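Local coordinates for protein GCN5-related N-acetyltransferase (Brucella melitensis biovar Abortus, PDB 4J3G) that probably transfers an acetyl group from acetyl-coenzyme A to an amino group of its substrate, perhaps the N-terminal alanine of a ribosomal protein, at residues A32-L37 against N61-L66; L38-D43 against G83-Y88; F74-A79 against Y88-P93; S104-Y109 against T122-L127. One frame throughout, in Å; residues are numbered along the deposited sequence.

How the contacts relate
The four contacts sample the central sheet of the GNAT (GCN5-related N-acetyltransferase) fold and the helices on both its faces. Contact 1 joins helices 34-47 and 59-72; contact 2 lays the first of these helices on strand 84-93, and the segments of the two contacts alternate along the chain. Contact 3 is the hairpin of strands 76-81 and 84-93, sharing Tyr88 with contact 2. Contact 4 sets helix 119-133 on strand 103-110, the next in the sheet. The centres of contacts 3 and 4 lie about 6 Å apart, those of contacts 1 and 4 about 17 Å. The central strands are sandwiched between the helix pair and helix 119-133, the layered frame that carries acetyl-coenzyme A in this family.

Contact 1 (A32-L37 against N61-L66); sequences ADLPAL and NRHQWL. With SO4 (sulfate ion), chain F.
In the helix pair that follows the first strand of the GNAT fold, Leu34 near the start of helix 34-47 packs against Arg62, His63 and Leu66 of helix 59-72. Leu34 CD2 lies 3.5 Å from the backbone Arg62 O and 4.0 Å from Leu66 CD2, while Leu34 CD1 approaches His63 CB at 3.8 Å, beside the imidazole edge. His63 ND1 is bound to Glu31. One turn on, Leu37 CD1 makes a looser contact, 4.5 Å from Trp65 CZ3.

The arginine starts toward this seam and then folds away, its chain bent at chi2 (-66°) and chi3 (87°). Arg62 NE and NH1 close side-on upon Asn61 OD1, at 2.8 and 2.7 Å, in the carbonyl plane. That grip fixes the guanidinium, whose NH2 stands 3.5 Å above one face of the Trp65 ring, near its rim. A sulfate lies at the indole edge by NE1, though its modelled distance is too short to trust. Across the seam Leu34 and Leu37 offer only hydrocarbon, laid against side-chain carbons and one backbone carbonyl, while the guanidinium turns aside, tied to Asn61 of its own helix and in cation-pi contact with Tyr41 of the other.

Contact 2 (L38-D43 against G83-Y88); sequences LAIYND and GQVVGY
Ile40 and Tyr88 are brought together by their torsions: Ile40 has CG2 anti to the backbone N and CG1 beside it (chi1 -67°), which sets CG2 against the ring, and its extended chi2 carries CD1 on to the strand, while Tyr88 has CG between its backbone N and carbonyl carbon (chi1 72°), which lifts the ring from strand 84-93 to helix 34-47. This is helix-on-sheet packing, the first helix of the GNAT fold laid across one face of the central sheet. The axes of the short segments pass 8.9 Å apart, with their directions 53° from each other.

Ile40 is the main wedge. Its CD1 meets Val85 CG1 at 4.0 Å, the two side chains crossing at about a right angle, and then reaches past it to the backbone, 4.1 Å from Gly87 N. The other branch, Ile40 CG2, rests 3.8 Å from Tyr88 CE1; here the two side chains run past each other in opposite senses. The phenol of Tyr88 continues beneath the helix until its edge faces the backbone N of Tyr41. Tyr109 of the adjoining strand also meets the Tyr88 ring, so the ring has neighbours on both the helix and that strand.

Tyr41 turns its own ring away from the strand, with OH hydrogen-bonded to Asn53 ND2. Only the near end of Tyr41 takes part: Tyr88 OH sits at the edge of the Tyr41 ring, close to its plane, 3.5 Å from CD1 and 3.5 Å from CB of Tyr41.

Contact 3 (F74-A79 against Y88-P93); sequences FPVLVA and YASYGP
Leu77 and Ala89 form the hydrogen-bonded pair of the antiparallel hairpin made by strands 76-81 and 84-93. Leu77 N reaches Ala89 O at 2.9 Å, nearly straight (165°), and Ala89 N returns to Leu77 O at 2.8 Å. Next along, Ser90 has OG anti to its backbone N (chi1 -166°), and the hydroxyl donates to Pro75 O at 2.6 Å while accepting from Arg69 NE. Here a side chain, not a backbone N-H, takes the carbonyl. Val78 CG1 touches Tyr88 CB at 4.0 Å.

Close packing continues on the proline and the phenylalanine. Pro75 CD lies over the face of the Tyr91 ring in a CH-pi contact, 3.9 Å from the centroid, and Pro75 CG approaches Tyr91 CE2 at 3.4 Å. Phe74 CB lies 3.3 Å from Tyr91 O; its ring has Gly92 CA over one face and meets the Tyr91 ring obliquely, planes at 63°. Tyr91 N is buried here without a hydrogen-bonding partner.

The looser, solvent side is Pro93, which is exposed and touches only the Phe74 ring across the contact, its CD 3.8 Å from Phe74 CE2.

The face bearing Val76, Val78 and Tyr88 is covered by helices 34-47 and 59-72, whereas Leu77 and Ala89 lie against Leu127 of helix 119-133, and strand 103-110 continues the sheet beyond strand 84-93.

Contact 4 (S104-Y109 against T122-L127); sequences SELSVY and TLLAEL
Leu106 and Val108, alternate residues on one face of strand 103-110, make the apolar contacts with Leu123, Leu124 and Leu127 of helix 119-133. The tightest is methyl to methyl: Leu106 CD1 lies 3.4 Å from Leu124 CD1, closer than ordinary van der Waals contact, the two side chains crossing at about a right angle. Leu127 comes across from the helix, and it and Leu106 run past one another in opposite senses, with Leu127 CD2 3.9 Å from Leu106 CB. Leu127 has CG anti to its backbone N (chi1 -160°), which extends it to the strand. Val108 fits less closely: CG1 is 4.1 Å from Leu123 CD1, and CG2 is 4.4 Å from Leu124 CD1.

The pair opens the beta-alpha-beta unit of strand 103-110, helix 119-133 and strand 138-144; the segments run at 150° with axes 9.0 Å apart. In GNAT enzymes the loop between this strand and helix, with the helix's first turn, binds the pyrophosphate of acetyl-coenzyme A, probably here too.

Methyls also graze the backbone, loosely: Leu127 CD2 stands 4.4 Å from Ser107 O and Leu123 CD1 4.3 Å from Tyr109 O.

Polar links lead outward from the seam. Thr122 OG1 is hydrogen-bonded to Gly118 O one turn earlier, and Glu105 OE1 forms a salt bridge with Arg95 of the second subunit.

Contact 1 (A32-L37 against N61-L66)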
loop_
_atom_site.group_PDB
_atom_site.type_symbol
_atom_site.label_atom_id
_atom_site.label_comp_id
_atom_site.label_asym_id
_atom_site.label_seq_id
_atom_site.Cartn_x
_atom_site.Cartn_y
_atom_site.Cartn_z
ATOM N N ALA A 32 -27.063 -1.134 -12.841
ATOM C CA ALA A 32 -27.308 -0.555 -14.185
ATOM C C ALA A 32 -26.141 0.223 -14.796
ATOM O O ALA A 32 -26.066 0.386 -16.033
ATOM C CB ALA A 32 -28.524 0.355 -14.114
ATOM N N ASP A 33 -25.261 0.736 -13.938
ATOM C CA ASP A 33 -24.145 1.578 -14.370
ATOM C C ASP A 33 -22.931 0.746 -14.755
ATOM O O ASP A 33 -21.934 1.282 -15.261
ATOM C CB ASP A 33 -23.732 2.522 -13.249
ATOM C CG ASP A 33 -24.780 3.612 -12.955
ATOM O OD1 ASP A 33 -25.437 4.142 -13.885
ATOM O OD2 ASP A 33 -24.875 3.981 -11.779
ATOM N N LEU A 34 -23.011 -0.559 -14.520
ATOM C CA LEU A 34 -21.861 -1.401 -14.674
ATOM C C LEU A 34 -21.249 -1.367 -16.105
ATOM O O LEU A 34 -20.042 -1.336 -16.233
ATOM C CB LEU A 34 -22.171 -2.826 -14.241
ATOM C CG LEU A 34 -22.051 -3.161 -12.756
ATOM C CD1 LEU A 34 -22.565 -4.588 -12.576
ATOM C CD2 LEU A 34 -20.629 -3.042 -12.270
ATOM N N PRO A 35 -22.083 -1.381 -17.189
ATOM C CA PRO A 35 -21.425 -1.274 -18.518
ATOM C C PRO A 35 -20.590 -0.015 -18.657
ATOM O O PRO A 35 -19.494 -0.063 -19.217
ATOM C CB PRO A 35 -22.609 -1.255 -19.490
ATOM C CG PRO A 35 -23.640 -2.083 -18.804
ATOM C CD PRO A 35 -23.519 -1.742 -17.335
ATOM N N ALA A 36 -21.107 1.100 -18.149
ATOM C CA ALA A 36 -20.356 2.372 -18.202
ATOM C C ALA A 36 -19.053 2.326 -17.369
ATOM O O ALA A 36 -18.009 2.765 -17.841
ATOM C CB ALA A 36 -21.229 3.539 -17.775
ATOM N N LEU A 37 -19.124 1.758 -16.175
ATOM C CA LEU A 37 -17.969 1.631 -15.308
ATOM C C LEU A 37 -16.924 0.792 -16.024
ATOM O O LEU A 37 -15.744 1.167 -16.073
ATOM C CB LEU A 37 -18.318 0.992 -13.986
ATOM C CG LEU A 37 -19.369 1.665 -13.106
ATOM C CD1 LEU A 37 -19.436 0.975 -11.758
ATOM C CD2 LEU A 37 -19.092 3.140 -12.881
ATOM N N ASN A 61 -16.194 -9.091 -13.651
ATOM C CA ASN A 61 -15.139 -8.534 -12.809
ATOM C C ASN A 61 -15.626 -7.260 -12.072
ATOM O O ASN A 61 -15.481 -7.126 -10.868
ATOM C CB ASN A 61 -13.908 -8.229 -13.659
ATOM C CG ASN A 61 -12.786 -7.611 -12.874
ATOM O OD1 ASN A 61 -12.799 -6.395 -12.571
ATOM N ND2 ASN A 61 -11.751 -8.405 -12.602
ATOM N N ARG A 62 -16.240 -6.357 -12.810
ATOM C CA ARG A 62 -16.708 -5.102 -12.228
ATOM C C ARG A 62 -17.925 -5.325 -11.338
ATOM O O ARG A 62 -18.149 -4.579 -10.402
ATOM C CB ARG A 62 -17.025 -4.101 -13.328
ATOM C CG ARG A 62 -15.812 -3.719 -14.170
ATOM C CD ARG A 62 -14.793 -2.947 -13.341
ATOM N NE ARG A 62 -13.855 -3.817 -12.631
ATOM C CZ ARG A 62 -13.017 -3.403 -11.701
ATOM N NH1 ARG A 62 -12.190 -4.255 -11.130
ATOM N NH2 ARG A 62 -13.002 -2.136 -11.342
ATOM N N HIS A 63 -18.715 -6.338 -11.650
ATOM C CA HIS A 63 -19.859 -6.665 -10.806
ATOM C C HIS A 63 -19.361 -7.090 -9.403
ATOM O O HIS A 63 -19.932 -6.668 -8.366
ATOM C CB HIS A 63 -20.710 -7.745 -11.465
ATOM C CG HIS A 63 -21.633 -8.457 -10.521
ATOM N ND1 HIS A 63 -22.898 -7.996 -10.222
ATOM C CD2 HIS A 63 -21.479 -9.608 -9.824
ATOM C CE1 HIS A 63 -23.482 -8.827 -9.379
ATOM N NE2 HIS A 63 -22.644 -9.818 -9.127
ATOM N N GLN A 64 -18.343 -7.947 -9.369
ATOM C CA GLN A 64 -17.744 -8.377 -8.100
ATOM C C GLN A 64 -17.109 -7.182 -7.394
ATOM O O GLN A 64 -17.227 -7.039 -6.174
ATOM C CB GLN A 64 -16.693 -9.482 -8.295
ATOM C CG GLN A 64 -17.272 -10.769 -8.884
ATOM C CD GLN A 64 -16.225 -11.827 -9.140
ATOM O OE1 GLN A 64 -15.125 -11.779 -8.573
ATOM N NE2 GLN A 64 -16.556 -12.801 -10.000
ATOM N N TRP A 65 -16.500 -6.290 -8.169
ATOM C CA TRP A 65 -15.809 -5.129 -7.585
ATOM C C TRP A 65 -16.815 -4.212 -6.891
ATOM O O TRP A 65 -16.596 -3.756 -5.732
ATOM C CB TRP A 65 -15.045 -4.355 -8.666
ATOM C CG TRP A 65 -14.381 -3.099 -8.177
ATOM C CD1 TRP A 65 -13.171 -2.994 -7.591
ATOM C CD2 TRP A 65 -14.904 -1.768 -8.261
ATOM N NE1 TRP A 65 -12.896 -1.690 -7.298
ATOM C CE2 TRP A 65 -13.942 -0.910 -7.702
ATOM C CE3 TRP A 65 -16.076 -1.227 -8.756
ATOM C CZ2 TRP A 65 -14.148 0.466 -7.587
ATOM C CZ3 TRP A 65 -16.266 0.148 -8.675
ATOM C CH2 TRP A 65 -15.300 0.973 -8.115
ATOM N N LEU A 66 -17.934 -3.984 -7.569
ATOM C CA LEU A 66 -18.981 -3.100 -7.033
ATOM C C LEU A 66 -19.635 -3.760 -5.817
ATOM O O LEU A 66 -19.908 -3.102 -4.823
ATOM C CB LEU A 66 -20.035 -2.811 -8.099
ATOM C CG LEU A 66 -21.195 -1.877 -7.701
ATOM C CD1 LEU A 66 -20.718 -0.514 -7.259
ATOM C CD2 LEU A 66 -22.154 -1.742 -8.847
HETATM S S SO4 F . -9.583 -1.620 -6.475
HETATM O O1 SO4 F . -8.449 -0.681 -6.286
HETATM O O2 SO4 F . -9.967 -2.250 -5.191
HETATM O O3 SO4 F . -10.711 -0.831 -7.023
HETATM O O4 SO4 F . -9.233 -2.711 -7.423
#

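Contact 2 (L38-D43 against G83-Y88)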
loop_
_atom_site.group_PDB
_atom_site.type_symbol
_atom_site.label_atom_id
_atom_site.label_comp_id
_atom_site.label_asym_id
_atom_site.label_seq_id
_atom_site.Cartn_x
_atom_site.Cartn_y
_atom_site.Cartn_z
ATOM N N LEU A 38 -17.362 -0.327 -16.616
ATOM C CA LEU A 38 -16.434 -1.186 -17.326
ATOM C C LEU A 38 -15.700 -0.436 -18.422
ATOM O O LEU A 38 -14.451 -0.614 -18.609
ATOM C CB LEU A 38 -17.178 -2.386 -17.910
ATOM C CG LEU A 38 -16.350 -3.374 -18.775
ATOM C CD1 LEU A 38 -15.301 -4.055 -17.916
ATOM C CD2 LEU A 38 -17.282 -4.378 -19.436
ATOM N N ALA A 39 -16.459 0.327 -19.224
ATOM C CA ALA A 39 -15.907 1.018 -20.388
ATOM C C ALA A 39 -14.855 2.035 -19.950
ATOM O O ALA A 39 -13.788 2.137 -20.533
ATOM C CB ALA A 39 -17.014 1.707 -21.184
ATOM N N ILE A 40 -15.154 2.739 -18.871
ATOM C CA ILE A 40 -14.257 3.778 -18.359
ATOM C C ILE A 40 -13.013 3.122 -17.772
ATOM O O ILE A 40 -11.899 3.522 -18.046
ATOM C CB ILE A 40 -14.989 4.660 -17.326
ATOM C CG1 ILE A 40 -16.092 5.450 -18.043
ATOM C CG2 ILE A 40 -14.027 5.622 -16.587
ATOM C CD1 ILE A 40 -17.166 5.950 -17.091
ATOM N N TYR A 41 -13.213 2.083 -16.990
ATOM C CA TYR A 41 -12.094 1.374 -16.415
ATOM C C TYR A 41 -11.166 0.759 -17.480
ATOM O O TYR A 41 -9.948 0.999 -17.471
ATOM C CB TYR A 41 -12.584 0.311 -15.510
ATOM C CG TYR A 41 -11.477 -0.516 -14.892
ATOM C CD1 TYR A 41 -10.839 -0.104 -13.749
ATOM C CD2 TYR A 41 -11.056 -1.696 -15.483
ATOM C CE1 TYR A 41 -9.813 -0.873 -13.177
ATOM C CE2 TYR A 41 -10.040 -2.469 -14.916
ATOM C CZ TYR A 41 -9.432 -2.044 -13.759
ATOM O OH TYR A 41 -8.364 -2.770 -13.255
ATOM N N ASN A 42 -11.715 0.003 -18.441
ATOM C CA ASN A 42 -10.856 -0.541 -19.503
ATOM C C ASN A 42 -10.159 0.523 -20.390
ATOM O O ASN A 42 -9.035 0.303 -20.853
ATOM C CB ASN A 42 -11.633 -1.528 -20.385
ATOM C CG ASN A 42 -11.755 -2.927 -19.778
ATOM O OD1 ASN A 42 -10.943 -3.374 -18.949
ATOM N ND2 ASN A 42 -12.743 -3.656 -20.258
ATOM N N ASP A 43 -10.830 1.649 -20.608
ATOM C CA ASP A 43 -10.242 2.789 -21.304
ATOM C C ASP A 43 -9.004 3.261 -20.545
ATOM O O ASP A 43 -7.956 3.396 -21.148
ATOM C CB ASP A 43 -11.249 3.931 -21.413
ATOM C CG ASP A 43 -10.929 4.922 -22.563
ATOM O OD1 ASP A 43 -9.753 5.162 -22.929
ATOM O OD2 ASP A 43 -11.908 5.442 -23.132
ATOM N N GLY A 83 -27.739 12.428 -19.668
ATOM C CA GLY A 83 -28.100 11.009 -19.505
ATOM C C GLY A 83 -26.974 9.967 -19.370
ATOM O O GLY A 83 -27.248 8.821 -19.035
ATOM N N GLN A 84 -25.721 10.334 -19.660
ATOM C CA GLN A 84 -24.625 9.327 -19.774
ATOM C C GLN A 84 -23.715 9.408 -18.553
ATOM O O GLN A 84 -23.454 10.485 -18.041
ATOM C CB GLN A 84 -23.771 9.574 -21.036
ATOM N N VAL A 85 -23.231 8.267 -18.096
ATOM C CA VAL A 85 -22.124 8.268 -17.120
ATOM C C VAL A 85 -20.813 8.706 -17.784
ATOM O O VAL A 85 -20.399 8.123 -18.802
ATOM C CB VAL A 85 -22.004 6.906 -16.441
ATOM C CG1 VAL A 85 -20.781 6.842 -15.534
ATOM C CG2 VAL A 85 -23.272 6.640 -15.641
ATOM N N VAL A 86 -20.198 9.766 -17.230
ATOM C CA VAL A 86 -18.973 10.368 -17.800
ATOM C C VAL A 86 -17.788 10.261 -16.863
ATOM O O VAL A 86 -16.641 10.593 -17.246
ATOM C CB VAL A 86 -19.173 11.836 -18.261
ATOM C CG1 VAL A 86 -20.017 11.875 -19.531
ATOM C CG2 VAL A 86 -19.832 12.699 -17.182
ATOM N N GLY A 87 -18.027 9.712 -15.679
ATOM C CA GLY A 87 -16.919 9.375 -14.768
ATOM C C GLY A 87 -17.392 8.659 -13.532
ATOM O O GLY A 87 -18.564 8.673 -13.218
ATOM N N TYR A 88 -16.458 8.082 -12.767
ATOM C CA TYR A 88 -16.810 7.558 -11.461
ATOM C C TYR A 88 -15.657 7.706 -10.455
ATOM O O TYR A 88 -14.498 7.925 -10.820
ATOM C CB TYR A 88 -17.265 6.090 -11.539
ATOM C CG TYR A 88 -16.170 5.054 -11.807
ATOM C CD1 TYR A 88 -15.785 4.722 -13.107
ATOM C CD2 TYR A 88 -15.575 4.345 -10.750
ATOM C CE1 TYR A 88 -14.818 3.732 -13.340
ATOM C CE2 TYR A 88 -14.599 3.366 -10.977
ATOM C CZ TYR A 88 -14.241 3.056 -12.281
ATOM O OH TYR A 88 -13.294 2.069 -12.530
#

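Contact 3 (F74-A79 against Y88-P93)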
loop_
_atom_site.group_PDB
_atom_site.type_symbol
_atom_site.label_atom_id
_atom_site.label_comp_id
_atom_site.label_asym_id
_atom_site.label_seq_id
_atom_site.Cartn_x
_atom_site.Cartn_y
_atom_site.Cartn_z
ATOM N N PHE A 74 -17.975 1.014 1.374
ATOM C CA PHE A 74 -17.213 1.996 0.639
ATOM C C PHE A 74 -18.038 2.530 -0.530
ATOM O O PHE A 74 -18.547 1.745 -1.337
ATOM C CB PHE A 74 -15.908 1.369 0.147
ATOM C CG PHE A 74 -15.013 0.871 1.257
ATOM C CD1 PHE A 74 -14.721 1.685 2.353
ATOM C CD2 PHE A 74 -14.495 -0.398 1.222
ATOM C CE1 PHE A 74 -13.892 1.226 3.397
ATOM C CE2 PHE A 74 -13.662 -0.868 2.229
ATOM C CZ PHE A 74 -13.342 -0.060 3.311
ATOM N N PRO A 75 -18.182 3.856 -0.617
ATOM C CA PRO A 75 -18.990 4.501 -1.664
ATOM C C PRO A 75 -18.411 4.327 -3.059
ATOM O O PRO A 75 -17.169 4.277 -3.227
ATOM C CB PRO A 75 -18.901 5.980 -1.330
ATOM C CG PRO A 75 -17.740 6.122 -0.459
ATOM C CD PRO A 75 -17.566 4.847 0.280
ATOM N N VAL A 76 -19.299 4.152 -4.017
ATOM C CA VAL A 76 -18.963 4.344 -5.420
ATOM C C VAL A 76 -19.896 5.405 -6.014
ATOM O O VAL A 76 -21.085 5.208 -6.082
ATOM C CB VAL A 76 -19.061 3.056 -6.260
ATOM C CG1 VAL A 76 -18.580 3.371 -7.659
ATOM C CG2 VAL A 76 -18.246 1.909 -5.660
ATOM N N LEU A 77 -19.316 6.518 -6.461
ATOM C CA LEU A 77 -20.053 7.618 -7.037
ATOM C C LEU A 77 -19.908 7.618 -8.561
ATOM O O LEU A 77 -18.801 7.329 -9.116
ATOM C CB LEU A 77 -19.549 8.953 -6.499
ATOM C CG LEU A 77 -19.581 9.052 -4.980
ATOM C CD1 LEU A 77 -19.090 10.424 -4.553
ATOM C CD2 LEU A 77 -20.970 8.747 -4.434
ATOM N N VAL A 78 -20.987 8.010 -9.251
ATOM C CA VAL A 78 -20.893 8.257 -10.680
ATOM C C VAL A 78 -21.287 9.692 -11.017
ATOM O O VAL A 78 -22.092 10.314 -10.309
ATOM C CB VAL A 78 -21.752 7.274 -11.508
ATOM C CG1 VAL A 78 -21.269 5.854 -11.318
ATOM C CG2 VAL A 78 -23.219 7.368 -11.136
ATOM N N ALA A 79 -20.698 10.211 -12.083
ATOM C CA ALA A 79 -21.120 11.471 -12.632
ATOM C C ALA A 79 -21.927 11.199 -13.899
ATOM O O ALA A 79 -21.454 10.514 -14.812
ATOM C CB ALA A 79 -19.924 12.328 -12.939
ATOM N N TYR A 88 -16.458 8.082 -12.767
ATOM C CA TYR A 88 -16.810 7.558 -11.461
ATOM C C TYR A 88 -15.657 7.706 -10.455
ATOM O O TYR A 88 -14.498 7.925 -10.820
ATOM C CB TYR A 88 -17.265 6.090 -11.539
ATOM C CG TYR A 88 -16.170 5.054 -11.807
ATOM C CD1 TYR A 88 -15.785 4.722 -13.107
ATOM C CD2 TYR A 88 -15.575 4.345 -10.750
ATOM C CE1 TYR A 88 -14.818 3.732 -13.340
ATOM C CE2 TYR A 88 -14.599 3.366 -10.977
ATOM C CZ TYR A 88 -14.241 3.056 -12.281
ATOM O OH TYR A 88 -13.294 2.069 -12.530
ATOM N N ALA A 89 -15.993 7.547 -9.182
ATOM C CA ALA A 89 -14.977 7.658 -8.110
ATOM C C ALA A 89 -15.282 6.725 -6.972
ATOM O O ALA A 89 -16.460 6.443 -6.644
ATOM C CB ALA A 89 -14.878 9.096 -7.563
ATOM N N SER A 90 -14.224 6.259 -6.325
ATOM C CA SER A 90 -14.417 5.444 -5.163
ATOM C C SER A 90 -13.218 5.537 -4.240
ATOM O O SER A 90 -12.219 6.182 -4.540
ATOM C CB SER A 90 -14.683 3.989 -5.582
ATOM O OG SER A 90 -15.184 3.238 -4.481
ATOM N N TYR A 91 -13.359 4.927 -3.073
ATOM C CA TYR A 91 -12.205 4.709 -2.194
ATOM C C TYR A 91 -12.323 3.379 -1.521
ATOM O O TYR A 91 -13.423 2.800 -1.427
ATOM C CB TYR A 91 -12.005 5.824 -1.196
ATOM C CG TYR A 91 -13.031 5.979 -0.147
ATOM C CD1 TYR A 91 -13.115 5.080 0.942
ATOM C CD2 TYR A 91 -13.882 7.070 -0.151
ATOM C CE1 TYR A 91 -14.077 5.246 1.919
ATOM C CE2 TYR A 91 -14.818 7.243 0.848
ATOM C CZ TYR A 91 -14.910 6.343 1.871
ATOM O OH TYR A 91 -15.889 6.528 2.847
ATOM N N GLY A 92 -11.154 2.842 -1.144
ATOM C CA GLY A 92 -11.077 1.561 -0.460
ATOM C C GLY A 92 -9.878 1.536 0.476
ATOM O O GLY A 92 -9.263 2.558 0.743
ATOM N N PRO A 93 -9.550 0.377 0.988
ATOM C CA PRO A 93 -8.527 0.323 1.992
ATOM C C PRO A 93 -7.163 0.769 1.467
ATOM O O PRO A 93 -6.806 0.461 0.330
ATOM C CB PRO A 93 -8.478 -1.174 2.357
ATOM C CG PRO A 93 -9.795 -1.709 1.963
ATOM C CD PRO A 93 -10.209 -0.930 0.767
#

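Contact 4 (S104-Y109 against T122-L127)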
loop_
_atom_site.group_PDB
_atom_site.type_symbol
_atom_site.label_atom_id
_atom_site.label_comp_id
_atom_site.label_asym_id
_atom_site.label_seq_id
_atom_site.Cartn_x
_atom_site.Cartn_y
_atom_site.Cartn_z
ATOM N N SER A 104 -8.053 5.573 3.823
ATOM C CA SER A 104 -8.594 5.033 2.582
ATOM C C SER A 104 -7.885 5.662 1.397
ATOM O O SER A 104 -7.588 6.888 1.391
ATOM C CB SER A 104 -10.089 5.323 2.491
ATOM O OG SER A 104 -10.814 4.667 3.510
ATOM N N GLU A 105 -7.671 4.871 0.360
ATOM C CA GLU A 105 -7.085 5.391 -0.863
ATOM C C GLU A 105 -8.170 5.612 -1.895
ATOM O O GLU A 105 -8.997 4.702 -2.148
ATOM C CB GLU A 105 -6.049 4.418 -1.441
ATOM C CG GLU A 105 -5.543 4.900 -2.781
ATOM C CD GLU A 105 -4.220 4.273 -3.181
ATOM O OE1 GLU A 105 -3.557 3.620 -2.313
ATOM O OE2 GLU A 105 -3.846 4.467 -4.367
ATOM N N LEU A 106 -8.180 6.790 -2.522
ATOM C CA LEU A 106 -9.266 7.123 -3.419
ATOM C C LEU A 106 -8.817 7.112 -4.866
ATOM O O LEU A 106 -7.623 7.297 -5.159
ATOM C CB LEU A 106 -9.974 8.437 -2.986
ATOM C CG LEU A 106 -9.500 9.837 -3.358
ATOM C CD1 LEU A 106 -10.410 10.849 -2.668
ATOM C CD2 LEU A 106 -8.070 10.118 -3.009
ATOM N N SER A 107 -9.780 6.883 -5.769
ATOM C CA SER A 107 -9.556 6.902 -7.208
ATOM C C SER A 107 -10.693 7.610 -7.905
ATOM O O SER A 107 -11.845 7.520 -7.488
ATOM C CB SER A 107 -9.491 5.490 -7.750
ATOM O OG SER A 107 -8.388 4.788 -7.221
ATOM N N VAL A 108 -10.347 8.341 -8.961
ATOM C CA VAL A 108 -11.288 9.083 -9.760
ATOM C C VAL A 108 -10.973 8.801 -11.211
ATOM O O VAL A 108 -9.852 9.045 -11.655
ATOM C CB VAL A 108 -11.136 10.603 -9.560
ATOM C CG1 VAL A 108 -12.084 11.367 -10.475
ATOM C CG2 VAL A 108 -11.357 10.991 -8.122
ATOM N N TYR A 109 -11.962 8.324 -11.960
ATOM C CA TYR A 109 -11.797 8.072 -13.397
ATOM C C TYR A 109 -12.769 8.883 -14.202
ATOM O O TYR A 109 -13.974 8.888 -13.917
ATOM C CB TYR A 109 -12.094 6.625 -13.687
ATOM C CG TYR A 109 -11.247 5.714 -12.910
ATOM C CD1 TYR A 109 -10.019 5.372 -13.348
ATOM C CD2 TYR A 109 -11.677 5.213 -11.715
ATOM C CE1 TYR A 109 -9.195 4.531 -12.595
ATOM C CE2 TYR A 109 -10.904 4.332 -10.985
ATOM C CZ TYR A 109 -9.660 4.007 -11.417
ATOM O OH TYR A 109 -8.881 3.155 -10.643
ATOM N N THR A 122 -15.281 17.632 -9.527
ATOM C CA THR A 122 -16.624 17.518 -8.919
ATOM C C THR A 122 -16.806 16.152 -8.186
ATOM O O THR A 122 -17.391 16.063 -7.096
ATOM C CB THR A 122 -17.725 17.623 -10.000
ATOM O OG1 THR A 122 -17.611 18.883 -10.709
ATOM C CG2 THR A 122 -19.115 17.532 -9.397
ATOM N N LEU A 123 -16.373 15.081 -8.842
ATOM C CA LEU A 123 -16.353 13.788 -8.209
ATOM C C LEU A 123 -15.510 13.757 -6.921
ATOM O O LEU A 123 -15.949 13.184 -5.912
ATOM C CB LEU A 123 -15.843 12.734 -9.170
ATOM C CG LEU A 123 -16.852 12.289 -10.216
ATOM C CD1 LEU A 123 -16.127 11.564 -11.333
ATOM C CD2 LEU A 123 -17.937 11.431 -9.589
ATOM N N LEU A 124 -14.290 14.310 -6.971
ATOM C CA LEU A 124 -13.401 14.304 -5.813
ATOM C C LEU A 124 -14.073 15.040 -4.676
ATOM O O LEU A 124 -14.117 14.560 -3.517
ATOM C CB LEU A 124 -12.069 14.991 -6.166
ATOM C CG LEU A 124 -11.000 15.014 -5.098
ATOM C CD1 LEU A 124 -10.743 13.611 -4.583
ATOM C CD2 LEU A 124 -9.705 15.649 -5.628
ATOM N N ALA A 125 -14.639 16.212 -4.995
ATOM C CA ALA A 125 -15.263 16.992 -3.955
ATOM C C ALA A 125 -16.370 16.217 -3.258
ATOM O O ALA A 125 -16.498 16.291 -2.041
ATOM C CB ALA A 125 -15.784 18.319 -4.489
ATOM N N GLU A 126 -17.188 15.501 -4.010
ATOM C CA GLU A 126 -18.307 14.771 -3.398
ATOM C C GLU A 126 -17.828 13.535 -2.636
ATOM O O GLU A 126 -18.330 13.212 -1.550
ATOM C CB GLU A 126 -19.340 14.373 -4.449
ATOM C CG GLU A 126 -20.596 13.725 -3.845
ATOM C CD GLU A 126 -21.207 14.493 -2.662
ATOM O OE1 GLU A 126 -21.317 15.768 -2.712
ATOM O OE2 GLU A 126 -21.616 13.808 -1.698
ATOM N N LEU A 127 -16.822 12.855 -3.178
ATOM C CA LEU A 127 -16.262 11.712 -2.473
ATOM C C LEU A 127 -15.679 12.110 -1.112
ATOM O O LEU A 127 -15.810 11.367 -0.136
ATOM C CB LEU A 127 -15.161 11.060 -3.304
ATOM C CG LEU A 127 -14.812 9.608 -2.928
ATOM C CD1 LEU A 127 -16.023 8.705 -3.069
ATOM C CD2 LEU A 127 -13.695 9.081 -3.822
#